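Local coordinates for nucleoplasmin-like protein (Drosophila melanogaster, PDB 1NLQ) that binds core histones and acts in the ATP-facilitated assembly of approximately regularly spaced nucleosomal arrays, its N-terminal core forming pentameric rings, at residues Val66-Ala69 with Gly70-Arg73; Val79-Glu83 with Ser84-Phe88. All coordinates share one frame; numbering follows the deposited sequence.

Contact 1 (Val66-Ala69 with Gly70-Arg73); sequences VLKA and GETR
The guanidinium of Arg73 meets Ala69 obliquely, with NH2 3.5 Å from Ala69 CB; bends at chi2 and chi3 (57° and 52°) fold the long chain back to this small methyl. Its NE forms a salt bridge to Glu71 of the third subunit, and its NH1 bonds to Leu39 O. The carboxylate of Glu71 receives Thr72 OG1 on the anti lone pair of OE2, at 2.6 Å, while its other oxygen, OE1, lies 4.0 Å from Lys68 CE. Lys68 NZ stays 4.3 Å from Glu71 OE1, beyond a salt bridge, and OE2 is engaged by Arg73 of the second subunit. Thr72 suits its place by its two branches: the hydroxyl steadies the acid, and CG2 turns to Leu67 CD2 at 4.1 Å. Gly70, having no side chain, takes a phi of 103° without pressing on Ala69 O. The backbone closes the turn: Lys68 O accepts both Glu71 N and Thr72 N, each at 2.9 Å, and Lys68 N reaches Thr72 O at 3.0 Å. Glu71 and Thr72 together face Lys68, a classic beta bulge in the turn that follows strand 60-68, and Lys68 is inferred to take part in contacts between pentamers.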
ATOM      1  N   VAL A  66      -4.917 -13.758  -0.476  1.00 13.41           N
ATOM      2  CA  VAL A  66      -4.351 -15.005   0.025  1.00 13.41           C
ATOM      3  C   VAL A  66      -3.686 -14.544   1.314  1.00 13.41           C
ATOM      4  O   VAL A  66      -2.706 -13.799   1.274  1.00 13.41           O
ATOM      5  CB  VAL A  66      -3.282 -15.599  -0.917  1.00 14.58           C
ATOM      6  CG1 VAL A  66      -2.621 -16.820  -0.246  1.00 14.58           C
ATOM      7  CG2 VAL A  66      -3.924 -16.022  -2.222  1.00 14.58           C
ATOM      8  N   LEU A  67      -4.241 -14.959   2.449  1.00 15.23           N
ATOM      9  CA  LEU A  67      -3.727 -14.563   3.755  1.00 15.23           C
ATOM     10  C   LEU A  67      -3.345 -15.785   4.584  1.00 15.23           C
ATOM     11  O   LEU A  67      -3.838 -16.888   4.353  1.00 15.23           O
ATOM     12  CB  LEU A  67      -4.792 -13.766   4.512  1.00 16.74           C
ATOM     13  CG  LEU A  67      -5.445 -12.587   3.780  1.00 16.74           C
ATOM     14  CD1 LEU A  67      -6.658 -12.116   4.556  1.00 16.74           C
ATOM     15  CD2 LEU A  67      -4.442 -11.461   3.601  1.00 16.74           C
ATOM     16  N   LYS A  68      -2.453 -15.583   5.546  1.00 16.07           N
ATOM     17  CA  LYS A  68      -2.031 -16.670   6.424  1.00 16.07           C
ATOM     18  C   LYS A  68      -1.353 -16.107   7.663  1.00 16.07           C
ATOM     19  O   LYS A  68      -0.367 -15.383   7.564  1.00 16.07           O
ATOM     20  CB  LYS A  68      -1.079 -17.622   5.689  1.00 24.00           C
ATOM     21  CG  LYS A  68      -0.686 -18.843   6.536  1.00 24.00           C
ATOM     22  CD  LYS A  68       0.024 -19.936   5.738  1.00 24.00           C
ATOM     23  CE  LYS A  68       1.373 -19.491   5.213  1.00 24.00           C
ATOM     24  NZ  LYS A  68       2.176 -20.664   4.732  1.00 24.00           N
ATOM     25  N   ALA A  69      -1.905 -16.431   8.829  1.00 17.60           N
ATOM     26  CA  ALA A  69      -1.344 -15.972  10.096  1.00 17.60           C
ATOM     27  C   ALA A  69       0.121 -16.396  10.162  1.00 17.60           C
ATOM     28  O   ALA A  69       0.444 -17.567   9.972  1.00 17.60           O
ATOM     29  CB  ALA A  69      -2.125 -16.580  11.259  1.00 16.81           C
ATOM     30  N   GLY A  70       1.002 -15.440  10.430  1.00 22.70           N
ATOM     31  CA  GLY A  70       2.422 -15.741  10.494  1.00 22.70           C
ATOM     32  C   GLY A  70       3.166 -15.288   9.250  1.00 22.70           C
ATOM     33  O   GLY A  70       4.392 -15.131   9.271  1.00 22.70           O
ATOM     34  N   GLU A  71       2.437 -15.063   8.160  1.00 19.44           N
ATOM     35  CA  GLU A  71       3.053 -14.625   6.913  1.00 19.44           C
ATOM     36  C   GLU A  71       2.417 -13.365   6.319  1.00 19.44           C
ATOM     37  O   GLU A  71       3.092 -12.361   6.074  1.00 19.44           O
ATOM     38  CB  GLU A  71       2.995 -15.727   5.844  1.00 22.74           C
ATOM     39  CG  GLU A  71       3.534 -15.242   4.491  1.00 22.74           C
ATOM     40  CD  GLU A  71       2.976 -16.002   3.293  1.00 22.74           C
ATOM     41  OE1 GLU A  71       3.552 -17.042   2.918  1.00 22.74           O
ATOM     42  OE2 GLU A  71       1.949 -15.552   2.729  1.00 22.74           O
ATOM     43  N   THR A  72       1.112 -13.420   6.078  1.00 14.90           N
ATOM     44  CA  THR A  72       0.416 -12.292   5.468  1.00 14.90           C
ATOM     45  C   THR A  72      -0.868 -11.990   6.235  1.00 14.90           C
ATOM     46  O   THR A  72      -1.857 -12.721   6.143  1.00 14.90           O
ATOM     47  CB  THR A  72       0.081 -12.615   3.993  1.00 17.32           C
ATOM     48  OG1 THR A  72       1.257 -13.115   3.339  1.00 17.32           O
ATOM     49  CG2 THR A  72      -0.393 -11.365   3.256  1.00 17.32           C
ATOM     50  N   ARG A  73      -0.848 -10.894   6.985  1.00 14.63           N
ATOM     51  CA  ARG A  73      -1.985 -10.491   7.800  1.00 14.63           C
ATOM     52  C   ARG A  73      -3.036  -9.733   6.999  1.00 14.63           C
ATOM     53  O   ARG A  73      -4.218  -9.744   7.341  1.00 14.63           O
ATOM     54  CB  ARG A  73      -1.480  -9.624   8.966  1.00 15.12           C
ATOM     55  CG  ARG A  73      -2.547  -9.063   9.908  1.00 15.12           C
ATOM     56  CD  ARG A  73      -3.413 -10.150  10.527  1.00 15.12           C
ATOM     57  NE  ARG A  73      -2.634 -11.216  11.149  1.00 15.12           N
ATOM     58  CZ  ARG A  73      -3.173 -12.295  11.710  1.00 15.12           C
ATOM     59  NH1 ARG A  73      -4.494 -12.445  11.728  1.00 15.12           N
ATOM     60  NH2 ARG A  73      -2.390 -13.228  12.232  1.00 15.12           N
TER

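Contact 2 (Val79-Glu83 with Ser84-Phe88); sequences VEFYE and SKVTF
Phe81 carries most of this contact, its CB 3.5 Å from Val86 CG2 and its ring lying beneath the other methyl. Val86 CG1 stands 4.2 Å from the ring centroid and 6° off the ring normal, a CH-pi contact over the face. With CG1 anti to the backbone N (chi1 180°), that methyl also sits 3.7 Å above the Phe88 ring, toward its rim, so one methyl fills the corner between the two rings and touches a face of each. Farther out, Phe81 CE1 approaches the edge of the Phe88 ring, 4.2 Å from Phe88 CZ. Phe81 also meets Phe6 of the second subunit, while Val53 helps enclose the apolar cluster. Next along the chain, Tyr82 turns its CB away from the following segment but offers its carbonyl: Ser84 OG lies 3.1 Å from Tyr82 O, a possible hydrogen bond, and Lys57 also donates to this oxygen. Glu83 bends the chain with left-handed backbone angles (phi 33°), lays its CG 3.7 Å over the centre of the Tyr82 ring, and sends OE1 to Gly29 N. Since strands 74-82 and 86-92 belong to different sheets, the turn is a beta arch whose apolar side chains point into the interior of the jelly-roll beta barrel of the nucleoplasmin core.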
ATOM      1  N   VAL A  79      -8.811  -2.356  -5.596  1.00 15.24           N
ATOM      2  CA  VAL A  79      -9.448  -2.667  -6.863  1.00 15.24           C
ATOM      3  C   VAL A  79     -10.870  -2.151  -6.856  1.00 15.24           C
ATOM      4  O   VAL A  79     -11.437  -1.877  -5.802  1.00 15.24           O
ATOM      5  CB  VAL A  79      -9.470  -4.183  -7.128  1.00 14.76           C
ATOM      6  CG1 VAL A  79      -8.059  -4.702  -7.247  1.00 14.76           C
ATOM      7  CG2 VAL A  79     -10.211  -4.904  -6.013  1.00 14.76           C
ATOM      8  N   GLU A  80     -11.446  -1.992  -8.041  1.00 17.43           N
ATOM      9  CA  GLU A  80     -12.811  -1.519  -8.129  1.00 17.43           C
ATOM     10  C   GLU A  80     -13.692  -2.329  -9.051  1.00 17.43           C
ATOM     11  O   GLU A  80     -13.229  -2.942 -10.012  1.00 17.43           O
ATOM     12  CB  GLU A  80     -12.852  -0.052  -8.544  1.00 34.80           C
ATOM     13  CG  GLU A  80     -11.998   0.316  -9.722  1.00 34.80           C
ATOM     14  CD  GLU A  80     -12.170   1.779 -10.077  1.00 34.80           C
ATOM     15  OE1 GLU A  80     -11.980   2.634  -9.181  1.00 34.80           O
ATOM     16  OE2 GLU A  80     -12.502   2.075 -11.242  1.00 34.80           O
ATOM     17  N   PHE A  81     -14.976  -2.326  -8.726  1.00 16.03           N
ATOM     18  CA  PHE A  81     -15.986  -3.037  -9.485  1.00 16.03           C
ATOM     19  C   PHE A  81     -17.057  -2.006  -9.806  1.00 16.03           C
ATOM     20  O   PHE A  81     -17.668  -1.418  -8.916  1.00 16.03           O
ATOM     21  CB  PHE A  81     -16.547  -4.175  -8.642  1.00 15.26           C
ATOM     22  CG  PHE A  81     -15.490  -5.110  -8.122  1.00 15.26           C
ATOM     23  CD1 PHE A  81     -14.995  -4.983  -6.825  1.00 15.26           C
ATOM     24  CD2 PHE A  81     -14.944  -6.079  -8.953  1.00 15.26           C
ATOM     25  CE1 PHE A  81     -13.969  -5.811  -6.369  1.00 15.26           C
ATOM     26  CE2 PHE A  81     -13.922  -6.911  -8.510  1.00 15.26           C
ATOM     27  CZ  PHE A  81     -13.428  -6.778  -7.215  1.00 15.26           C
ATOM     28  N   TYR A  82     -17.274  -1.790 -11.095  1.00 19.82           N
ATOM     29  CA  TYR A  82     -18.216  -0.788 -11.559  1.00 19.82           C
ATOM     30  C   TYR A  82     -19.525  -1.393 -12.044  1.00 19.82           C
ATOM     31  O   TYR A  82     -19.527  -2.362 -12.797  1.00 19.82           O
ATOM     32  CB  TYR A  82     -17.551  -0.002 -12.687  1.00 24.38           C
ATOM     33  CG  TYR A  82     -18.377   1.092 -13.320  1.00 24.38           C
ATOM     34  CD1 TYR A  82     -18.526   2.332 -12.701  1.00 24.38           C
ATOM     35  CD2 TYR A  82     -18.957   0.906 -14.572  1.00 24.38           C
ATOM     36  CE1 TYR A  82     -19.228   3.365 -13.322  1.00 24.38           C
ATOM     37  CE2 TYR A  82     -19.656   1.927 -15.199  1.00 24.38           C
ATOM     38  CZ  TYR A  82     -19.786   3.154 -14.570  1.00 24.38           C
ATOM     39  OH  TYR A  82     -20.462   4.168 -15.210  1.00 24.38           O
ATOM     40  N   GLU A  83     -20.631  -0.817 -11.592  1.00 20.71           N
ATOM     41  CA  GLU A  83     -21.961  -1.268 -11.999  1.00 20.71           C
ATOM     42  C   GLU A  83     -22.030  -2.757 -12.263  1.00 20.71           C
ATOM     43  O   GLU A  83     -22.302  -3.187 -13.389  1.00 20.71           O
ATOM     44  CB  GLU A  83     -22.393  -0.522 -13.266  1.00 23.39           C
ATOM     45  CG  GLU A  83     -22.631   0.952 -13.055  1.00 23.39           C
ATOM     46  CD  GLU A  83     -23.020   1.666 -14.326  1.00 23.39           C
ATOM     47  OE1 GLU A  83     -23.452   2.828 -14.235  1.00 23.39           O
ATOM     48  OE2 GLU A  83     -22.891   1.070 -15.414  1.00 23.39           O
ATOM     49  N   SER A  84     -21.779  -3.555 -11.235  1.00 26.51           N
ATOM     50  CA  SER A  84     -21.834  -4.992 -11.409  1.00 26.51           C
ATOM     51  C   SER A  84     -22.100  -5.692 -10.092  1.00 26.51           C
ATOM     52  O   SER A  84     -21.840  -5.148  -9.018  1.00 26.51           O
ATOM     53  CB  SER A  84     -20.534  -5.503 -12.056  1.00 34.97           C
ATOM     54  OG  SER A  84     -19.380  -5.056 -11.364  1.00 34.97           O
ATOM     55  N   LYS A  85     -22.665  -6.885 -10.183  1.00 28.10           N
ATOM     56  CA  LYS A  85     -22.948  -7.675  -9.001  1.00 28.10           C
ATOM     57  C   LYS A  85     -21.651  -8.384  -8.638  1.00 28.10           C
ATOM     58  O   LYS A  85     -21.090  -9.125  -9.455  1.00 28.10           O
ATOM     59  CB  LYS A  85     -24.038  -8.708  -9.297  1.00 38.55           C
ATOM     60  CG  LYS A  85     -24.433  -9.515  -8.087  1.00 38.55           C
ATOM     61  CD  LYS A  85     -25.436 -10.583  -8.431  1.00 38.55           C
ATOM     62  CE  LYS A  85     -25.742 -11.445  -7.215  1.00 38.55           C
ATOM     63  NZ  LYS A  85     -26.437 -12.702  -7.592  1.00 38.55           N
ATOM     64  N   VAL A  86     -21.170  -8.159  -7.421  1.00 21.26           N
ATOM     65  CA  VAL A  86     -19.925  -8.783  -6.998  1.00 21.26           C
ATOM     66  C   VAL A  86     -20.091  -9.693  -5.793  1.00 21.26           C
ATOM     67  O   VAL A  86     -20.660  -9.299  -4.783  1.00 21.26           O
ATOM     68  CB  VAL A  86     -18.873  -7.716  -6.652  1.00 24.71           C
ATOM     69  CG1 VAL A  86     -17.588  -8.382  -6.203  1.00 24.71           C
ATOM     70  CG2 VAL A  86     -18.620  -6.834  -7.852  1.00 24.71           C
ATOM     71  N   THR A  87     -19.585 -10.917  -5.896  1.00 17.69           N
ATOM     72  CA  THR A  87     -19.688 -11.835  -4.771  1.00 17.69           C
ATOM     73  C   THR A  87     -18.303 -12.248  -4.281  1.00 17.69           C
ATOM     74  O   THR A  87     -17.470 -12.679  -5.072  1.00 17.69           O
ATOM     75  CB  THR A  87     -20.453 -13.106  -5.152  1.00 23.57           C
ATOM     76  OG1 THR A  87     -21.771 -12.762  -5.607  1.00 23.57           O
ATOM     77  CG2 THR A  87     -20.574 -14.010  -3.940  1.00 23.57           C
ATOM     78  N   PHE A  88     -18.064 -12.105  -2.978  1.00 20.75           N
ATOM     79  CA  PHE A  88     -16.784 -12.478  -2.373  1.00 20.75           C
ATOM     80  C   PHE A  88     -17.005 -13.779  -1.628  1.00 20.75           C
ATOM     81  O   PHE A  88     -17.972 -13.903  -0.875  1.00 20.75           O
ATOM     82  CB  PHE A  88     -16.311 -11.423  -1.368  1.00 17.59           C
ATOM     83  CG  PHE A  88     -16.126 -10.061  -1.955  1.00 17.59           C
ATOM     84  CD1 PHE A  88     -17.071  -9.070  -1.734  1.00 17.59           C
ATOM     85  CD2 PHE A  88     -15.004  -9.762  -2.726  1.00 17.59           C
ATOM     86  CE1 PHE A  88     -16.914  -7.804  -2.265  1.00 17.59           C
ATOM     87  CE2 PHE A  88     -14.831  -8.496  -3.266  1.00 17.59           C
ATOM     88  CZ  PHE A  88     -15.789  -7.510  -3.036  1.00 17.59           C
TER

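How the contacts relate
Contacts 1 and 2 follow one another along the chain and mark two successive passages between the sheets: residues 66-73 lead from strand 60-68 to strand 74-82, and residues 79-88 bring the chain back to the first sheet through strand 86-92. They lie on opposite sides of the chain's centre, with their own centres about 24 Å apart and their nearest atoms about 11 Å apart, and do not touch. Contact 1 is largely polar, contains Lys68 and lies beside Glu45, both inferred to act between pentamers; contact 2 is mainly hydrophobic and away from them. Both nevertheless touch the second subunit of the ring. A bound magnesium ion is about 12 Å from the side chain of Phe88.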